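Local coordinates for AT-rich interactive domain-containing protein 4 (Arabidopsis thaliana, PDB 6LQF) that binds DNA and a methylated histone H3 tail through a cassette of an ARID domain and a zinc-bearing PHD finger, at residues Lys12-Ile21 / Glu121-Val129. Residues are numbered along the deposited sequence; the frame is centred on the assembly and turned at random.
Sequences KKHDCGRAHI and EYEYAHDDV. With ZN (zinc ion), chain E.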
ATOM      1  N   LYS A  12       1.935  -2.286  22.537  1.00 45.64           N
ATOM      2  CA  LYS A  12       1.700  -1.518  21.319  1.00 41.96           C
ATOM      3  C   LYS A  12       2.233  -2.253  20.073  1.00 43.31           C
ATOM      4  O   LYS A  12       1.547  -2.281  19.060  1.00 44.81           O
ATOM      5  CB  LYS A  12       2.334  -0.125  21.402  1.00 43.84           C
ATOM      6  CG  LYS A  12       2.086   0.764  20.164  1.00 44.81           C
ATOM      7  CD  LYS A  12       0.601   1.206  20.056  1.00 50.94           C
ATOM      8  CE  LYS A  12       0.320   2.065  18.813  1.00 50.37           C
ATOM      9  NZ  LYS A  12       1.064   3.361  18.885  1.00 52.90           N
ATOM     10  N   LYS A  13       3.442  -2.823  20.150  1.00 41.79           N
ATOM     11  CA  LYS A  13       4.051  -3.492  18.986  1.00 38.84           C
ATOM     12  C   LYS A  13       4.119  -5.005  19.167  1.00 39.86           C
ATOM     13  O   LYS A  13       4.254  -5.512  20.279  1.00 40.46           O
ATOM     14  CB  LYS A  13       5.461  -2.946  18.697  1.00 39.60           C
ATOM     15  CG  LYS A  13       5.551  -1.427  18.395  1.00 35.55           C
ATOM     16  CD  LYS A  13       4.809  -1.062  17.129  1.00 32.71           C
ATOM     17  CE  LYS A  13       4.636   0.434  16.965  1.00 36.71           C
ATOM     18  NZ  LYS A  13       3.974   0.749  15.653  1.00 38.11           N
ATOM     19  N   HIS A  14       4.001  -5.719  18.056  1.00 36.46           N
ATOM     20  CA  HIS A  14       4.167  -7.173  18.000  1.00 37.10           C
ATOM     21  C   HIS A  14       5.628  -7.496  18.281  1.00 45.28           C
ATOM     22  O   HIS A  14       6.496  -6.778  17.811  1.00 51.33           O
ATOM     23  CB  HIS A  14       3.774  -7.659  16.605  1.00 30.36           C
ATOM     24  CG  HIS A  14       3.460  -9.112  16.524  1.00 32.48           C
ATOM     25  ND1 HIS A  14       3.643  -9.844  15.367  1.00 26.45           N
ATOM     26  CD2 HIS A  14       2.921  -9.955  17.432  1.00 32.28           C
ATOM     27  CE1 HIS A  14       3.239 -11.087  15.582  1.00 28.84           C
ATOM     28  NE2 HIS A  14       2.789 -11.178  16.821  1.00 31.13           N
ATOM     29  N   ASP A  15       5.978  -8.548  19.013  1.00 42.94           N
ATOM     30  CA  ASP A  15       7.434  -8.698  19.079  1.00 55.36           C
ATOM     31  C   ASP A  15       7.971  -9.404  17.829  1.00 51.81           C
ATOM     32  O   ASP A  15       8.673  -8.793  17.036  1.00 57.10           O
ATOM     33  CB  ASP A  15       7.892  -9.366  20.368  1.00 62.82           C
ATOM     34  CG  ASP A  15       8.502  -8.347  21.325  1.00 72.03           C
ATOM     35  OD1 ASP A  15       8.231  -7.138  21.121  1.00 75.38           O
ATOM     36  OD2 ASP A  15       9.235  -8.731  22.260  1.00 74.73           O
ATOM     37  N   CYS A  16       7.622 -10.658  17.651  1.00 60.51           N
ATOM     38  CA  CYS A  16       7.815 -11.341  16.367  1.00 55.82           C
ATOM     39  C   CYS A  16       9.226 -11.297  15.752  1.00 46.49           C
ATOM     40  O   CYS A  16       9.722 -12.328  15.335  1.00 51.89           O
ATOM     41  CB  CYS A  16       6.768 -10.834  15.341  1.00 50.38           C
ATOM     42  SG  CYS A  16       6.932  -9.215  14.479  1.00 25.79           S
ATOM     43  N   GLY A  17       9.875 -10.146  15.670  1.00 39.27           N
ATOM     44  CA  GLY A  17      11.153 -10.073  14.962  1.00 42.66           C
ATOM     45  C   GLY A  17      11.095 -10.373  13.462  1.00 42.50           C
ATOM     46  O   GLY A  17      12.087 -10.785  12.860  1.00 40.73           O
ATOM     47  N   ARG A  18       9.927 -10.165  12.864  1.00 35.07           N
ATOM     48  CA  ARG A  18       9.719 -10.334  11.432  1.00 30.90           C
ATOM     49  C   ARG A  18      10.680  -9.443  10.672  1.00 31.22           C
ATOM     50  O   ARG A  18      10.986  -8.322  11.131  1.00 32.92           O
ATOM     51  CB  ARG A  18       8.279  -9.969  11.075  1.00 28.33           C
ATOM     52  CG  ARG A  18       7.763 -10.476   9.721  1.00 24.83           C
ATOM     53  CD  ARG A  18       6.809  -9.494   9.115  1.00 23.02           C
ATOM     54  NE  ARG A  18       7.540  -8.269   8.781  1.00 22.87           N
ATOM     55  CZ  ARG A  18       7.027  -7.043   8.796  1.00 22.23           C
ATOM     56  NH1 ARG A  18       5.759  -6.841   9.152  1.00 21.94           N
ATOM     57  NH2 ARG A  18       7.822  -6.005   8.452  1.00 21.88           N
ATOM     58  N   ALA A  19      11.141  -9.918   9.517  1.00 27.73           N
ATOM     59  CA  ALA A  19      12.009  -9.134   8.644  1.00 27.19           C
ATOM     60  C   ALA A  19      11.404  -7.768   8.299  1.00 28.78           C
ATOM     61  O   ALA A  19      10.189  -7.647   8.187  1.00 26.47           O
ATOM     62  CB  ALA A  19      12.291  -9.899   7.354  1.00 28.97           C
ATOM     63  N   HIS A  20      12.255  -6.758   8.099  1.00 29.31           N
ATOM     64  CA  HIS A  20      11.797  -5.462   7.621  1.00 29.04           C
ATOM     65  C   HIS A  20      11.030  -5.591   6.312  1.00 25.44           C
ATOM     66  O   HIS A  20      11.339  -6.408   5.473  1.00 27.75           O
ATOM     67  CB  HIS A  20      12.984  -4.512   7.442  1.00 35.18           C
ATOM     68  CG  HIS A  20      13.652  -4.134   8.724  1.00 51.85           C
ATOM     69  ND1 HIS A  20      14.362  -2.963   8.874  1.00 63.75           N
ATOM     70  CD2 HIS A  20      13.735  -4.779   9.910  1.00 62.35           C
ATOM     71  CE1 HIS A  20      14.847  -2.899  10.101  1.00 69.44           C
ATOM     72  NE2 HIS A  20      14.478  -3.987  10.752  1.00 68.73           N
ATOM     73  N   ILE A  21      10.062  -4.715   6.111  1.00 24.66           N
ATOM     74  CA  ILE A  21       9.090  -4.904   5.030  1.00 22.55           C
ATOM     75  C   ILE A  21       9.720  -4.806   3.643  1.00 29.63           C
ATOM     76  O   ILE A  21       9.193  -5.402   2.709  1.00 33.98           O
ATOM     77  CB  ILE A  21       7.885  -3.893   5.166  1.00 34.24           C
ATOM     78  CG1 ILE A  21       6.666  -4.344   4.342  1.00 29.62           C
ATOM     79  CG2 ILE A  21       8.358  -2.465   4.849  1.00 31.28           C
ATOM     80  CD1 ILE A  21       6.130  -5.707   4.745  1.00 29.90           C
ATOM     81  N   GLU A 121      -5.124  -3.498  12.504  1.00 20.29           N
ATOM     82  CA  GLU A 121      -4.471  -3.692  13.792  1.00 20.24           C
ATOM     83  C   GLU A 121      -3.024  -4.123  13.626  1.00 18.49           C
ATOM     84  O   GLU A 121      -2.139  -3.684  14.342  1.00 20.41           O
ATOM     85  CB  GLU A 121      -5.235  -4.740  14.615  1.00 21.29           C
ATOM     86  CG  GLU A 121      -6.624  -4.224  14.950  1.00 25.99           C
ATOM     87  CD  GLU A 121      -7.464  -5.205  15.757  1.00 40.54           C
ATOM     88  OE1 GLU A 121      -7.074  -6.398  15.906  1.00 34.38           O
ATOM     89  OE2 GLU A 121      -8.511  -4.740  16.262  1.00 44.36           O
ATOM     90  N   TYR A 122      -2.811  -4.989  12.640  1.00 17.57           N
ATOM     91  CA  TYR A 122      -1.424  -5.400  12.328  1.00 16.53           C
ATOM     92  C   TYR A 122      -0.546  -4.217  11.978  1.00 18.18           C
ATOM     93  O   TYR A 122       0.580  -4.105  12.463  1.00 20.09           O
ATOM     94  CB  TYR A 122      -1.429  -6.427  11.200  1.00 17.95           C
ATOM     95  CG  TYR A 122      -0.058  -7.023  10.890  1.00 18.06           C
ATOM     96  CD1 TYR A 122       0.830  -6.377   9.992  1.00 17.98           C
ATOM     97  CD2 TYR A 122       0.325  -8.235  11.462  1.00 18.86           C
ATOM     98  CE1 TYR A 122       2.055  -6.887   9.731  1.00 18.79           C
ATOM     99  CE2 TYR A 122       1.567  -8.796  11.188  1.00 17.30           C
ATOM    100  CZ  TYR A 122       2.414  -8.111  10.339  1.00 17.51           C
ATOM    101  OH  TYR A 122       3.654  -8.635  10.071  1.00 18.79           O
ATOM    102  N   GLU A 123      -1.075  -3.323  11.146  1.00 17.71           N
ATOM    103  CA  GLU A 123      -0.297  -2.120  10.760  1.00 19.72           C
ATOM    104  C   GLU A 123       0.110  -1.320  12.007  1.00 19.97           C
ATOM    105  O   GLU A 123       1.274  -0.930  12.139  1.00 21.24           O
ATOM    106  CB  GLU A 123      -1.118  -1.227   9.831  1.00 19.74           C
ATOM    107  CG  GLU A 123      -0.356   0.067   9.429  1.00 18.42           C
ATOM    108  CD  GLU A 123      -1.320   1.158   8.870  1.00 23.40           C
ATOM    109  OE1 GLU A 123      -2.072   0.894   7.902  1.00 23.25           O
ATOM    110  OE2 GLU A 123      -1.331   2.281   9.401  1.00 27.08           O
ATOM    111  N   TYR A 124      -0.856  -1.097  12.909  1.00 20.03           N
ATOM    112  CA  TYR A 124      -0.545  -0.322  14.114  1.00 22.56           C
ATOM    113  C   TYR A 124       0.526  -1.023  14.992  1.00 23.43           C
ATOM    114  O   TYR A 124       1.315  -0.377  15.684  1.00 26.01           O
ATOM    115  CB  TYR A 124      -1.798  -0.098  14.948  1.00 24.88           C
ATOM    116  CG  TYR A 124      -2.929   0.714  14.307  1.00 24.14           C
ATOM    117  CD1 TYR A 124      -2.708   1.572  13.240  1.00 30.60           C
ATOM    118  CD2 TYR A 124      -4.243   0.547  14.753  1.00 35.79           C
ATOM    119  CE1 TYR A 124      -3.777   2.317  12.681  1.00 33.72           C
ATOM    120  CE2 TYR A 124      -5.292   1.258  14.204  1.00 41.21           C
ATOM    121  CZ  TYR A 124      -5.069   2.132  13.170  1.00 38.96           C
ATOM    122  OH  TYR A 124      -6.182   2.801  12.671  1.00 40.46           O
ATOM    123  N   ALA A 125       0.524  -2.358  14.982  1.00 21.48           N
ATOM    124  CA  ALA A 125       1.489  -3.089  15.823  1.00 24.62           C
ATOM    125  C   ALA A 125       2.851  -3.334  15.178  1.00 27.34           C
ATOM    126  O   ALA A 125       3.698  -4.022  15.760  1.00 28.71           O
ATOM    127  CB  ALA A 125       0.906  -4.429  16.243  1.00 23.46           C
ATOM    128  N   HIS A 126       3.076  -2.796  13.982  1.00 23.61           N
ATOM    129  CA  HIS A 126       4.375  -2.964  13.318  1.00 22.42           C
ATOM    130  C   HIS A 126       4.935  -1.611  12.910  1.00 23.58           C
ATOM    131  O   HIS A 126       4.306  -0.584  13.196  1.00 25.22           O
ATOM    132  CB  HIS A 126       4.249  -3.924  12.138  1.00 19.96           C
ATOM    133  CG  HIS A 126       3.999  -5.322  12.577  1.00 20.93           C
ATOM    134  ND1 HIS A 126       2.746  -5.759  12.966  1.00 20.63           N
ATOM    135  CD2 HIS A 126       4.849  -6.359  12.786  1.00 24.28           C
ATOM    136  CE1 HIS A 126       2.835  -7.017  13.376  1.00 23.93           C
ATOM    137  NE2 HIS A 126       4.097  -7.396  13.290  1.00 21.99           N
ATOM    138  N   ASP A 127       6.129  -1.609  12.327  1.00 21.75           N
ATOM    139  CA  ASP A 127       6.800  -0.337  12.004  1.00 25.60           C
ATOM    140  C   ASP A 127       7.120  -0.293  10.537  1.00 24.03           C
ATOM    141  O   ASP A 127       8.255  -0.003  10.134  1.00 28.25           O
ATOM    142  CB  ASP A 127       8.055  -0.174  12.846  1.00 31.73           C
ATOM    143  CG  ASP A 127       7.741  -0.097  14.318  1.00 52.04           C
ATOM    144  OD1 ASP A 127       6.948   0.793  14.716  1.00 53.91           O
ATOM    145  OD2 ASP A 127       8.260  -0.955  15.068  1.00 65.36           O
ATOM    146  N   ASP A 128       6.103  -0.542   9.727  1.00 21.81           N
ATOM    147  CA  ASP A 128       6.279  -0.673   8.307  1.00 21.13           C
ATOM    148  C   ASP A 128       5.832   0.536   7.503  1.00 19.14           C
ATOM    149  O   ASP A 128       5.999   0.540   6.273  1.00 24.30           O
ATOM    150  CB  ASP A 128       5.503  -1.883   7.817  1.00 20.86           C
ATOM    151  CG  ASP A 128       5.903  -3.154   8.540  1.00 25.86           C
ATOM    152  OD1 ASP A 128       7.112  -3.338   8.806  1.00 25.01           O
ATOM    153  OD2 ASP A 128       5.019  -3.975   8.784  1.00 22.59           O
ATOM    154  N   VAL A 129       5.230   1.520   8.159  1.00 21.96           N
ATOM    155  CA  VAL A 129       4.639   2.657   7.406  1.00 19.56           C
ATOM    156  C   VAL A 129       5.672   3.696   7.011  1.00 23.03           C
ATOM    157  O   VAL A 129       6.487   4.094   7.858  1.00 25.78           O
ATOM    158  CB  VAL A 129       3.519   3.328   8.230  1.00 23.27           C
ATOM    159  CG1 VAL A 129       3.034   4.612   7.556  1.00 25.78           C
ATOM    160  CG2 VAL A 129       2.378   2.313   8.391  1.00 23.89           C
TER
HETATM  161 ZN    ZN E 801       4.835  -9.222  13.815  1.00 23.77          ZN
HETATM  162  O   HOH W   1       6.728  -4.894  15.806  1.00 52.89           O
HETATM  163  O   HOH W   2       9.756  -2.739   8.233  1.00 28.62           O
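A zinc site outside the PHD finger ties the loop before helix 26-39 to the turn that follows helix 120-124 of the ARID domain: His14 ND1 and Cys16 SG from the loop and His126 NE2 from the turn bind one zinc ion, and Asp32 of helix 26-39 completes the set. The two imidazoles lie side by side, rim to rim, with planes 69° apart, and the 3.2 Å between His14 ND1 and His126 NE2 reflects their shared metal. A second shell fixes the His126 ring, whose ND1 donates to Tyr122 O at 2.8 Å, leaving NE2 for zinc. Next to the metal site, Arg18 grips Asp128 end-on: NH2 reaches OD1 at 2.8 Å and NH1 reaches OD2 at 3.0 Å, both on syn sides, though the guanidinium and carboxylate planes are turned 32° apart. NH1 also meets Tyr122 OH (2.9 Å), nearly in the guanidinium plane; that hydroxyl is further bonded to Asp32, linking salt bridge and metal shell, while Tyr70 holds Asp128 OD2. In the helical ARID domain the loop is pinned again by His14 N to Ala125 O, 2.9 Å. Lys13, bent at chi2 (-64°), lays its chain over Ala125 O; NZ donates to Tyr124 O and, at 2.8 Å, His126 O, standing above both carbonyl planes, with a weak, salt-bridging bond to Asp127 OD1.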